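Local coordinates for D-xylonate dehydratase (Caulobacter crescentus, PDB 5OYN), which catalyses the dehydration of D-xylonate to 2-dehydro-3-deoxy-D-arabinonate in D-xylose degradation, and dehydrates D-gluconate with similar efficiency, at residues A143-M146 / A147-V151; G329-F332 / H333-G336; I432-G436 / S437-H441; A545-A548 / A549-D553; L582-A585 / V586-D590. All coordinates share one frame; numbering follows the deposited sequence.

Contact 1. Residues A143-M146 / A147-V151; sequences AGIM and AATTV
The flat groups of this helical turn are its peptide carbonyls, and that of M146 is met by two donors from the next turn. T150 N bonds M146 O at 3.2 Å. The hydroxyl of T149 reaches the same oxygen from a tilt of 31° out of the carbonyl plane, with OG1 to M146 O at 3.3 Å. This hydroxyl stands between its own backbone N and carbonyl carbon (chi1 80°), which turns it back toward M146. The methyl of T149 takes another direction. Its CG2 meets CG2 of I145 at 4.0 Å, and the two side chains cross obliquely. With an alanine at T149, M146 O would probably lose the T149 hydroxyl as a donor and the I145 methyl its apolar mate. T150 OG1 has its stronger partner in Y116 OH. The backbone runs as a regular alpha helix, with A148 N bonded to G144 O at 2.9 Å and T149 N to I145 O at 3.0 Å. All the residues that touch here are buried. Helix 141-151 links the neighbouring parallel strands 130-135 and 155-159, a beta-alpha-beta connection. I145 packs on V157 and A148 on A155 of strand 155-159. M146 lies against R112 and Y116 of helix 109-125 and against A295 and H299 of helix 289-299.

Contact 2. Residues G329-F332 / H333-G336; sequences GERF and HRAG
G329 to A335 make a short alpha helix that closes at G336 in a Schellman motif, with H333 N bonded to G329 O at 3.0 Å and R334 N to E330 O at 3.0 Å. G336 has a positive phi. Its N bonds H333 O at 3.1 Å, and a weak bond runs to F332 O. E330 and R334 lie side by side and point the same way. Their carboxylate and guanidinium planes stand 86° apart. E330 OE1 is 4.1 Å from R334 NH1, too far for a salt bridge. The carboxylate is bonded instead by Y240 OH and by the backbone N of D165. R331, three residues before R334, brings its CD to 3.6 Å from R334 NH2. The two guanidinium planes are only 14° apart. The likely repulsion is probably eased by D374 and E376, which form salt bridges with R331 NH2. R334 makes a cation-pi contact with W167 of the second subunit, so this partly buried turn reaches that subunit. The R334 chain bends at chi2 and chi3 (68°). This folds the guanidinium back, and one of its faces looks onto E330 O, 4.3 Å from the guanidinium plane.

Contact 3. Residues I432-G436 / S437-H441; sequences IVFDG and SDDYH
F434 presents the face of its ring to Y440, one turn into the following helix. CG of F434 is anti to the carbonyl carbon (chi1 -56°), which lays the ring beside the Y440 backbone. The pair is T-shaped, with the edge of Y440 toward the face of F434. The F434 and Y440 ring planes stand at 80°, their centroids 5.3 Å apart. Y440 CD2 comes over the rim of the F434 ring, 3.7 Å from F434 CE2. Y440 CB sits over the same ring in a CH-pi contact, 4.2 Å from the F434 centroid. If F434 were a leucine, the Y440 edge and CB would probably lose the flat pi surface they rest on. Y440 OH is bonded to Q477 O, which fixes the far end of that ring. D435 comes next. Its N donates to D439 OD2 in a nearly straight bond, modelled shorter than normal and of doubtful exact length. The helix residue thus reaches back to the strand end. This is the strand-to-helix junction of the beta-alpha-beta unit formed by strand 426-435, helix 436-443 and strand 455-460. Strand and helix axes approach to 6.1 Å at 130°. The carboxylates of D435 and D439 are near each other, OD2 to OD2 4.5 Å. R460 pairs with D435 and R443 with D439, and these positive partners would soften any repulsion. G436 turns the chain with a positive phi, where a CB would clash with S437 N. G436 O accepts a weak bond from Y440 N at 3.3 Å.

Contact 4. Residues A545-A548 / A549-D553; sequences ATIA and ARKQD
The backbone from A545 to K551 makes up most of the short surface helix 544-551, with R550 N bonded to T546 O at 3.1 Å and K551 N to I547 O at 3.0 Å. The bond from A549 N to A545 O is weak. Further on, D553 N bonds R550 O at 2.8 Å. The side chains meet in pairs four residues apart. R550 NE passes by the T546 methyl, 3.8 Å from T546 CG2. The R550 chain bends at chi2 (-127°) and passes back along T546. Its guanidinium is held outside the helix, where NH1 forms a salt bridge with D527 and a hydrogen bond with W522 O. T546 OG1 turns to D543 OD1, just ahead of the helix. I547 and K551 lie side by side and point the same way. The branch CG2 of I547 touches K551 CE at 3.6 Å, so the aliphatic part of the lysine runs along the isoleucine. I547 also packs on W522 and V542, which join this helix to the loops beneath it. At the C-terminal end Q552 N bonds A548 O at 3.2 Å, and Q552 CG lies 3.3 Å from the same A548 O.

Contact 5. Residues L582-A585 / V586-D590; sequences LEFA and VKYQD
F584 and Y588 are brought together by two different first torsions. F584 CG stands between its backbone N and carbonyl carbon (chi1 82°), while Y588 CG is anti to its carbonyl carbon (chi1 -61°). Y588 CE1 then comes to the edge of the F584 ring, near its plane, 3.9 Å from F584 CD2. One face of the F584 ring has A585 CB over its centre, 4.0 Å from the ring plane. One face of the Y588 ring has K587 CD toward its rim. The K587 chain runs past the F584 carbonyl, with CE 3.4 Å from F584 O. K587 NZ forms a salt bridge with E567 of the third subunit, and F584 packs on I568 of that subunit, so this turn lies at a subunit interface. Within its own chain the F584 ring meets H572. Q589 NE2 donates to V586 O at 2.8 Å, with the oxygen close to the amide plane. A585 N bonds L582 O at 2.8 Å. A585 to Y588 form a beta turn, closed by the bond from Y588 N to A585 O at 3.1 Å. It follows the short, weakly bonded helix 583-586 and leads into a loop at the third-subunit interface.

Each contact is a local turn of chain, so none closes a long loop. They follow in series, and none nests or crosses another. Contact 1 lies in the helix between two strands of the parallel sheet. Contact 2 ends a short helix near the second subunit, about 16 Å from contact 1 at the nearest atoms. Contact 3 joins strand to helix at strand 426-435 of the mixed sheet. Contact 4 lies about 8 Å from contact 3 at the nearest atoms, on the surface. Contact 5 returns the C-terminal chain to contact 1, where Y588 O meets T150 CG2 at 3.7 Å. Contacts 3 and 5 both touch the third subunit.

Contact 1. Residues A143-M146 / A147-V151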
loop_
_atom_site.group_PDB
_atom_site.type_symbol
_atom_site.label_atom_id
_atom_site.label_comp_id
_atom_site.label_asym_id
_atom_site.label_seq_id
_atom_site.Cartn_x
_atom_site.Cartn_y
_atom_site.Cartn_z
ATOM N N ALA A 143 21.316 -3.271 -16.712
ATOM C CA ALA A 143 20.810 -4.598 -16.376
ATOM C C ALA A 143 19.421 -4.831 -16.957
ATOM O O ALA A 143 19.136 -5.912 -17.485
ATOM C CB ALA A 143 20.797 -4.784 -14.860
ATOM N N GLY A 144 18.547 -3.826 -16.889
ATOM C CA GLY A 144 17.212 -3.997 -17.441
ATOM C C GLY A 144 17.224 -4.084 -18.958
ATOM O O GLY A 144 16.686 -5.027 -19.546
ATOM N N ILE A 145 17.858 -3.109 -19.611
ATOM C CA ILE A 145 17.881 -3.086 -21.072
ATOM C C ILE A 145 18.587 -4.318 -21.628
ATOM O O ILE A 145 18.092 -4.962 -22.563
ATOM C CB ILE A 145 18.520 -1.782 -21.568
ATOM C CG1 ILE A 145 17.678 -0.607 -21.061
ATOM C CG2 ILE A 145 18.637 -1.809 -23.078
ATOM C CD1 ILE A 145 18.204 0.728 -21.445
ATOM N N MET A 146 19.732 -4.684 -21.052
ATOM C CA MET A 146 20.411 -5.910 -21.469
ATOM C C MET A 146 19.457 -7.104 -21.476
ATOM O O MET A 146 19.365 -7.839 -22.465
ATOM C CB MET A 146 21.603 -6.183 -20.556
ATOM C CG MET A 146 22.789 -5.295 -20.852
ATOM S SD MET A 146 23.995 -5.246 -19.512
ATOM C CE MET A 146 24.144 -6.978 -19.074
ATOM N N ALA A 147 18.711 -7.290 -20.389
ATOM C CA ALA A 147 17.834 -8.450 -20.282
ATOM C C ALA A 147 16.683 -8.371 -21.271
ATOM O O ALA A 147 16.316 -9.379 -21.888
ATOM C CB ALA A 147 17.307 -8.573 -18.853
ATOM N N ALA A 148 16.085 -7.192 -21.426
ATOM C CA ALA A 148 14.965 -7.084 -22.351
ATOM C C ALA A 148 15.390 -7.377 -23.788
ATOM O O ALA A 148 14.596 -7.926 -24.557
ATOM C CB ALA A 148 14.317 -5.702 -22.254
ATOM N N THR A 149 16.628 -7.028 -24.180
ATOM C CA THR A 149 16.976 -7.247 -25.580
ATOM C C THR A 149 17.306 -8.711 -25.850
ATOM O O THR A 149 16.901 -9.249 -26.886
ATOM C CB THR A 149 18.133 -6.346 -26.032
ATOM O OG1 THR A 149 19.376 -6.901 -25.605
ATOM C CG2 THR A 149 18.002 -4.963 -25.480
ATOM N N THR A 150 18.029 -9.371 -24.937
ATOM C CA THR A 150 18.275 -10.804 -25.077
ATOM C C THR A 150 16.982 -11.550 -25.349
ATOM O O THR A 150 16.915 -12.408 -26.235
ATOM C CB THR A 150 18.943 -11.364 -23.820
ATOM O OG1 THR A 150 20.259 -10.815 -23.677
ATOM C CG2 THR A 150 19.048 -12.871 -23.906
ATOM N N VAL A 151 15.932 -11.226 -24.601
ATOM C CA VAL A 151 14.652 -11.876 -24.837
ATOM C C VAL A 151 13.944 -11.233 -26.016
ATOM O O VAL A 151 13.324 -11.923 -26.836
ATOM C CB VAL A 151 13.809 -11.845 -23.555
ATOM C CG1 VAL A 151 12.375 -12.295 -23.832
ATOM C CG2 VAL A 151 14.466 -12.723 -22.505
#

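Contact 2. Residues G329-F332 / H333-G336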
loop_
_atom_site.group_PDB
_atom_site.type_symbol
_atom_site.label_atom_id
_atom_site.label_comp_id
_atom_site.label_asym_id
_atom_site.label_seq_id
_atom_site.Cartn_x
_atom_site.Cartn_y
_atom_site.Cartn_z
ATOM N N GLY A 329 20.180 18.125 -10.553
ATOM C CA GLY A 329 19.158 17.571 -11.437
ATOM C C GLY A 329 17.919 18.437 -11.609
ATOM O O GLY A 329 17.301 18.436 -12.677
ATOM N N GLU A 330 17.540 19.187 -10.579
ATOM C CA GLU A 330 16.355 20.026 -10.698
ATOM C C GLU A 330 16.540 21.091 -11.764
ATOM O O GLU A 330 15.682 21.267 -12.633
ATOM C CB GLU A 330 16.028 20.672 -9.359
ATOM C CG GLU A 330 15.387 19.730 -8.348
ATOM C CD GLU A 330 14.623 20.488 -7.295
ATOM O OE1 GLU A 330 13.508 20.935 -7.631
ATOM O OE2 GLU A 330 15.136 20.663 -6.158
ATOM N N ARG A 331 17.649 21.832 -11.707
ATOM C CA ARG A 331 17.872 22.873 -12.708
ATOM C C ARG A 331 18.010 22.269 -14.106
ATOM O O ARG A 331 17.499 22.829 -15.092
ATOM C CB ARG A 331 19.101 23.699 -12.341
ATOM C CG ARG A 331 18.891 24.651 -11.166
ATOM C CD ARG A 331 17.850 25.728 -11.463
ATOM N NE ARG A 331 18.171 26.615 -12.587
ATOM C CZ ARG A 331 18.931 27.714 -12.511
ATOM N NH1 ARG A 331 19.491 28.073 -11.365
ATOM N NH2 ARG A 331 19.134 28.464 -13.589
ATOM N N PHE A 332 18.664 21.106 -14.203
ATOM C CA PHE A 332 18.827 20.467 -15.495
ATOM C C PHE A 332 17.472 20.175 -16.127
ATOM O O PHE A 332 17.222 20.528 -17.289
ATOM C CB PHE A 332 19.660 19.193 -15.345
ATOM C CG PHE A 332 19.831 18.430 -16.637
ATOM C CD1 PHE A 332 20.250 19.081 -17.797
ATOM C CD2 PHE A 332 19.557 17.067 -16.696
ATOM C CE1 PHE A 332 20.396 18.394 -18.979
ATOM C CE2 PHE A 332 19.700 16.371 -17.878
ATOM C CZ PHE A 332 20.116 17.034 -19.021
ATOM N N HIS A 333 16.563 19.566 -15.362
ATOM C CA HIS A 333 15.279 19.176 -15.935
ATOM C C HIS A 333 14.410 20.395 -16.246
ATOM O O HIS A 333 13.674 20.405 -17.239
ATOM C CB HIS A 333 14.548 18.207 -14.999
ATOM C CG HIS A 333 13.109 18.022 -15.361
ATOM N ND1 HIS A 333 12.096 18.745 -14.769
ATOM C CD2 HIS A 333 12.521 17.254 -16.309
ATOM C CE1 HIS A 333 10.942 18.413 -15.318
ATOM N NE2 HIS A 333 11.172 17.511 -16.255
ATOM N N ARG A 334 14.465 21.426 -15.410
ATOM C CA ARG A 334 13.723 22.649 -15.706
ATOM C C ARG A 334 14.253 23.341 -16.956
ATOM O O ARG A 334 13.489 24.012 -17.661
ATOM C CB ARG A 334 13.801 23.592 -14.511
ATOM C CG ARG A 334 12.756 24.678 -14.470
ATOM C CD ARG A 334 12.226 24.832 -13.028
ATOM N NE ARG A 334 13.236 25.361 -12.115
ATOM C CZ ARG A 334 13.526 24.823 -10.936
ATOM N NH1 ARG A 334 12.877 23.740 -10.533
ATOM N NH2 ARG A 334 14.471 25.361 -10.167
ATOM N N ALA A 335 15.558 23.206 -17.236
ATOM C CA ALA A 335 16.151 23.724 -18.467
ATOM C C ALA A 335 15.767 22.923 -19.707
ATOM O O ALA A 335 15.978 23.408 -20.824
ATOM C CB ALA A 335 17.671 23.755 -18.340
ATOM N N GLY A 336 15.222 21.718 -19.543
ATOM C CA GLY A 336 14.753 20.938 -20.670
ATOM C C GLY A 336 15.349 19.551 -20.699
ATOM O O GLY A 336 15.046 18.752 -21.592
#

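Contact 3. Residues I432-G436 / S437-H441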
loop_
_atom_site.group_PDB
_atom_site.type_symbol
_atom_site.label_atom_id
_atom_site.label_comp_id
_atom_site.label_asym_id
_atom_site.label_seq_id
_atom_site.Cartn_x
_atom_site.Cartn_y
_atom_site.Cartn_z
ATOM N N ILE A 432 53.028 6.287 -8.266
ATOM C CA ILE A 432 52.863 5.808 -6.892
ATOM C C ILE A 432 51.785 4.735 -6.951
ATOM O O ILE A 432 50.593 5.051 -7.067
ATOM C CB ILE A 432 52.477 6.927 -5.923
ATOM C CG1 ILE A 432 53.308 8.187 -6.205
ATOM C CG2 ILE A 432 52.617 6.452 -4.482
ATOM C CD1 ILE A 432 54.719 8.139 -5.653
ATOM N N VAL A 433 52.192 3.467 -6.876
ATOM C CA VAL A 433 51.316 2.333 -7.155
ATOM C C VAL A 433 50.767 1.761 -5.855
ATOM O O VAL A 433 51.498 1.605 -4.865
ATOM C CB VAL A 433 52.064 1.254 -7.956
ATOM C CG1 VAL A 433 51.143 0.077 -8.284
ATOM C CG2 VAL A 433 52.631 1.864 -9.217
ATOM N N PHE A 434 49.471 1.438 -5.861
ATOM C CA PHE A 434 48.792 0.839 -4.721
ATOM C C PHE A 434 48.048 -0.404 -5.172
ATOM O O PHE A 434 47.487 -0.440 -6.273
ATOM C CB PHE A 434 47.818 1.807 -4.085
ATOM C CG PHE A 434 48.438 3.090 -3.669
ATOM C CD1 PHE A 434 49.175 3.167 -2.493
ATOM C CD2 PHE A 434 48.287 4.225 -4.443
ATOM C CE1 PHE A 434 49.758 4.364 -2.094
ATOM C CE2 PHE A 434 48.861 5.424 -4.050
ATOM C CZ PHE A 434 49.598 5.494 -2.871
ATOM N N ASP A 435 48.036 -1.422 -4.318
ATOM C CA ASP A 435 47.381 -2.679 -4.658
ATOM C C ASP A 435 46.042 -2.729 -3.929
ATOM O O ASP A 435 45.889 -3.333 -2.865
ATOM C CB ASP A 435 48.280 -3.865 -4.324
ATOM C CG ASP A 435 49.238 -4.202 -5.461
ATOM O OD1 ASP A 435 48.818 -4.904 -6.414
ATOM O OD2 ASP A 435 50.406 -3.742 -5.405
ATOM N N GLY A 436 45.054 -2.071 -4.528
ATOM C CA GLY A 436 43.717 -2.012 -3.973
ATOM C C GLY A 436 43.486 -0.752 -3.163
ATOM O O GLY A 436 44.371 0.089 -2.969
ATOM N N SER A 437 42.244 -0.635 -2.683
ATOM C CA SER A 437 41.840 0.551 -1.938
ATOM C C SER A 437 42.470 0.567 -0.553
ATOM O O SER A 437 42.993 1.600 -0.111
ATOM C CB SER A 437 40.313 0.612 -1.838
ATOM O OG SER A 437 39.876 1.875 -1.352
ATOM N N ASP A 438 42.423 -0.568 0.151
ATOM C CA ASP A 438 42.979 -0.607 1.497
ATOM C C ASP A 438 44.437 -0.184 1.479
ATOM O O ASP A 438 44.865 0.656 2.283
ATOM C CB ASP A 438 42.820 -2.002 2.095
ATOM C CG ASP A 438 43.329 -2.087 3.536
ATOM O OD1 ASP A 438 43.111 -1.136 4.328
ATOM O OD2 ASP A 438 43.950 -3.121 3.874
ATOM N N ASP A 439 45.202 -0.734 0.529
ATOM C CA ASP A 439 46.605 -0.374 0.354
ATOM C C ASP A 439 46.786 1.140 0.264
ATOM O O ASP A 439 47.600 1.726 0.989
ATOM C CB ASP A 439 47.139 -1.077 -0.897
ATOM C CG ASP A 439 48.664 -1.055 -1.000
ATOM O OD1 ASP A 439 49.351 -1.146 0.044
ATOM O OD2 ASP A 439 49.167 -0.962 -2.144
ATOM N N TYR A 440 46.016 1.793 -0.613
ATOM C CA TYR A 440 46.116 3.243 -0.765
ATOM C C TYR A 440 45.941 3.960 0.571
ATOM O O TYR A 440 46.749 4.821 0.936
ATOM C CB TYR A 440 45.082 3.736 -1.782
ATOM C CG TYR A 440 44.817 5.229 -1.739
ATOM C CD1 TYR A 440 43.835 5.766 -0.912
ATOM C CD2 TYR A 440 45.531 6.097 -2.534
ATOM C CE1 TYR A 440 43.594 7.130 -0.868
ATOM C CE2 TYR A 440 45.294 7.468 -2.498
ATOM C CZ TYR A 440 44.324 7.979 -1.663
ATOM O OH TYR A 440 44.097 9.341 -1.639
ATOM N N HIS A 441 44.886 3.605 1.320
ATOM C CA HIS A 441 44.573 4.326 2.553
ATOM C C HIS A 441 45.656 4.146 3.604
ATOM O O HIS A 441 45.898 5.056 4.406
ATOM C CB HIS A 441 43.209 3.880 3.106
ATOM C CG HIS A 441 42.053 4.498 2.383
ATOM N ND1 HIS A 441 41.785 5.851 2.435
ATOM C CD2 HIS A 441 41.135 3.964 1.542
ATOM C CE1 HIS A 441 40.732 6.117 1.680
ATOM N NE2 HIS A 441 40.320 4.990 1.125
#

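Contact 4. Residues A545-A548 / A549-D553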
loop_
_atom_site.group_PDB
_atom_site.type_symbol
_atom_site.label_atom_id
_atom_site.label_comp_id
_atom_site.label_asym_id
_atom_site.label_seq_id
_atom_site.Cartn_x
_atom_site.Cartn_y
_atom_site.Cartn_z
ATOM N N ALA A 545 63.566 -4.940 -21.657
ATOM C CA ALA A 545 64.284 -5.952 -20.891
ATOM C C ALA A 545 63.824 -5.974 -19.437
ATOM O O ALA A 545 63.497 -7.039 -18.899
ATOM C CB ALA A 545 65.795 -5.704 -20.989
ATOM N N THR A 546 63.791 -4.802 -18.788
ATOM C CA THR A 546 63.280 -4.729 -17.422
ATOM C C THR A 546 61.840 -5.214 -17.337
ATOM O O THR A 546 61.444 -5.794 -16.319
ATOM C CB THR A 546 63.372 -3.300 -16.881
ATOM O OG1 THR A 546 64.638 -2.725 -17.228
ATOM C CG2 THR A 546 63.224 -3.303 -15.370
ATOM N N ILE A 547 61.054 -5.005 -18.399
ATOM C CA ILE A 547 59.643 -5.382 -18.371
ATOM C C ILE A 547 59.492 -6.874 -18.098
ATOM O O ILE A 547 58.784 -7.282 -17.167
ATOM C CB ILE A 547 58.945 -4.965 -19.681
ATOM C CG1 ILE A 547 58.670 -3.458 -19.690
ATOM C CG2 ILE A 547 57.634 -5.713 -19.859
ATOM C CD1 ILE A 547 57.876 -2.982 -20.900
ATOM N N ALA A 548 60.171 -7.714 -18.891
ATOM C CA ALA A 548 60.003 -9.158 -18.741
ATOM C C ALA A 548 60.651 -9.692 -17.469
ATOM O O ALA A 548 60.271 -10.774 -17.000
ATOM C CB ALA A 548 60.559 -9.889 -19.959
ATOM N N ALA A 549 61.621 -8.964 -16.905
ATOM C CA ALA A 549 62.170 -9.343 -15.606
ATOM C C ALA A 549 61.113 -9.226 -14.515
ATOM O O ALA A 549 60.994 -10.110 -13.655
ATOM C CB ALA A 549 63.383 -8.474 -15.273
ATOM N N ARG A 550 60.339 -8.140 -14.536
ATOM C CA ARG A 550 59.234 -8.006 -13.597
ATOM C C ARG A 550 58.153 -9.049 -13.869
ATOM O O ARG A 550 57.627 -9.661 -12.932
ATOM C CB ARG A 550 58.658 -6.591 -13.670
ATOM C CG ARG A 550 59.690 -5.481 -13.803
ATOM C CD ARG A 550 59.499 -4.413 -12.739
ATOM N NE ARG A 550 60.164 -3.149 -13.057
ATOM C CZ ARG A 550 59.527 -2.023 -13.373
ATOM N NH1 ARG A 550 58.200 -1.992 -13.433
ATOM N NH2 ARG A 550 60.218 -0.920 -13.632
ATOM N N LYS A 551 57.825 -9.280 -15.149
ATOM C CA LYS A 551 56.738 -10.196 -15.495
ATOM C C LYS A 551 56.975 -11.596 -14.952
ATOM O O LYS A 551 56.015 -12.337 -14.702
ATOM C CB LYS A 551 56.554 -10.267 -17.010
ATOM C CG LYS A 551 55.645 -9.209 -17.583
ATOM C CD LYS A 551 55.159 -9.603 -18.960
ATOM C CE LYS A 551 55.179 -8.409 -19.895
ATOM N NZ LYS A 551 54.666 -8.776 -21.246
ATOM N N GLN A 552 58.237 -11.981 -14.777
ATOM C CA GLN A 552 58.552 -13.296 -14.246
ATOM C C GLN A 552 58.428 -13.356 -12.730
ATOM O O GLN A 552 58.468 -14.454 -12.165
ATOM C CB GLN A 552 59.963 -13.711 -14.694
ATOM C CG GLN A 552 60.069 -13.952 -16.202
ATOM C CD GLN A 552 60.317 -15.412 -16.555
ATOM O OE1 GLN A 552 61.249 -16.041 -16.046
ATOM N NE2 GLN A 552 59.467 -15.964 -17.424
ATOM N N ASP A 553 58.267 -12.210 -12.065
ATOM C CA ASP A 553 57.881 -12.206 -10.657
ATOM C C ASP A 553 56.403 -12.539 -10.460
ATOM O O ASP A 553 56.000 -12.883 -9.339
ATOM C CB ASP A 553 58.189 -10.848 -10.026
ATOM C CG ASP A 553 59.595 -10.770 -9.465
ATOM O OD1 ASP A 553 60.272 -9.749 -9.714
ATOM O OD2 ASP A 553 60.019 -11.724 -8.771
#

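Contact 5. Residues L582-A585 / V586-D590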
loop_
_atom_site.group_PDB
_atom_site.type_symbol
_atom_site.label_atom_id
_atom_site.label_comp_id
_atom_site.label_asym_id
_atom_site.label_seq_id
_atom_site.Cartn_x
_atom_site.Cartn_y
_atom_site.Cartn_z
ATOM N N LEU A 582 28.955 -11.105 -19.131
ATOM C CA LEU A 582 29.057 -12.561 -19.161
ATOM C C LEU A 582 29.294 -12.964 -20.609
ATOM O O LEU A 582 28.374 -12.941 -21.432
ATOM C CB LEU A 582 27.796 -13.199 -18.604
ATOM C CG LEU A 582 27.590 -12.935 -17.116
ATOM C CD1 LEU A 582 26.415 -13.760 -16.571
ATOM C CD2 LEU A 582 28.876 -13.242 -16.373
ATOM N N GLU A 583 30.547 -13.320 -20.921
ATOM C CA GLU A 583 30.964 -13.462 -22.313
ATOM C C GLU A 583 30.184 -14.566 -23.028
ATOM O O GLU A 583 29.812 -14.416 -24.199
ATOM C CB GLU A 583 32.468 -13.718 -22.364
ATOM C CG GLU A 583 33.044 -13.663 -23.760
ATOM C CD GLU A 583 33.353 -12.252 -24.219
ATOM O OE1 GLU A 583 34.319 -11.649 -23.700
ATOM O OE2 GLU A 583 32.630 -11.743 -25.103
ATOM N N PHE A 584 29.896 -15.670 -22.331
ATOM C CA PHE A 584 29.075 -16.713 -22.936
ATOM C C PHE A 584 27.679 -16.208 -23.292
ATOM O O PHE A 584 27.034 -16.756 -24.193
ATOM C CB PHE A 584 28.964 -17.904 -21.991
ATOM C CG PHE A 584 27.921 -17.730 -20.928
ATOM C CD1 PHE A 584 28.257 -17.188 -19.696
ATOM C CD2 PHE A 584 26.601 -18.099 -21.156
ATOM C CE1 PHE A 584 27.307 -17.021 -18.707
ATOM C CE2 PHE A 584 25.637 -17.929 -20.169
ATOM C CZ PHE A 584 25.991 -17.387 -18.944
ATOM N N ALA A 585 27.187 -15.186 -22.585
ATOM C CA ALA A 585 25.773 -14.833 -22.662
ATOM C C ALA A 585 25.432 -14.002 -23.889
ATOM O O ALA A 585 24.281 -14.031 -24.343
ATOM C CB ALA A 585 25.348 -14.082 -21.400
ATOM N N VAL A 586 26.400 -13.252 -24.427
ATOM C CA VAL A 586 26.145 -12.406 -25.595
ATOM C C VAL A 586 25.632 -13.231 -26.765
ATOM O O VAL A 586 24.797 -12.764 -27.553
ATOM C CB VAL A 586 27.431 -11.647 -25.974
ATOM C CG1 VAL A 586 27.146 -10.627 -27.058
ATOM C CG2 VAL A 586 28.038 -11.000 -24.744
ATOM N N LYS A 587 26.142 -14.460 -26.898
ATOM C CA LYS A 587 25.694 -15.408 -27.912
ATOM C C LYS A 587 24.162 -15.481 -28.022
ATOM O O LYS A 587 23.627 -15.498 -29.136
ATOM C CB LYS A 587 26.316 -16.766 -27.573
ATOM C CG LYS A 587 25.807 -17.966 -28.321
ATOM C CD LYS A 587 26.067 -19.227 -27.490
ATOM C CE LYS A 587 27.303 -19.101 -26.600
ATOM N NZ LYS A 587 27.205 -19.976 -25.394
ATOM N N TYR A 588 23.435 -15.498 -26.889
ATOM C CA TYR A 588 21.976 -15.714 -26.902
ATOM C C TYR A 588 21.219 -14.471 -27.368
ATOM O O TYR A 588 21.322 -13.405 -26.751
ATOM C CB TYR A 588 21.487 -16.131 -25.513
ATOM C CG TYR A 588 22.109 -17.418 -25.051
ATOM C CD1 TYR A 588 23.315 -17.407 -24.363
ATOM C CD2 TYR A 588 21.512 -18.652 -25.331
ATOM C CE1 TYR A 588 23.915 -18.580 -23.952
ATOM C CE2 TYR A 588 22.110 -19.841 -24.924
ATOM C CZ TYR A 588 23.315 -19.793 -24.239
ATOM O OH TYR A 588 23.920 -20.952 -23.822
ATOM N N GLN A 589 20.422 -14.612 -28.430
ATOM C CA GLN A 589 19.743 -13.469 -29.026
ATOM C C GLN A 589 18.316 -13.831 -29.397
ATOM O O GLN A 589 18.025 -14.974 -29.764
ATOM C CB GLN A 589 20.457 -12.959 -30.283
ATOM C CG GLN A 589 21.915 -12.630 -30.074
ATOM C CD GLN A 589 22.144 -11.178 -29.715
ATOM O OE1 GLN A 589 21.369 -10.297 -30.102
ATOM N NE2 GLN A 589 23.222 -10.916 -28.971
ATOM N N ASP A 590 17.435 -12.834 -29.299
ATOM C CA ASP A 590 16.031 -12.947 -29.703
ATOM C C ASP A 590 15.375 -14.226 -29.162
ATOM O O ASP A 590 14.683 -14.953 -29.879
ATOM C CB ASP A 590 15.917 -12.861 -31.229
ATOM C CG ASP A 590 14.476 -12.739 -31.705
ATOM O OD1 ASP A 590 13.618 -12.327 -30.896
ATOM O OD2 ASP A 590 14.197 -13.062 -32.884
#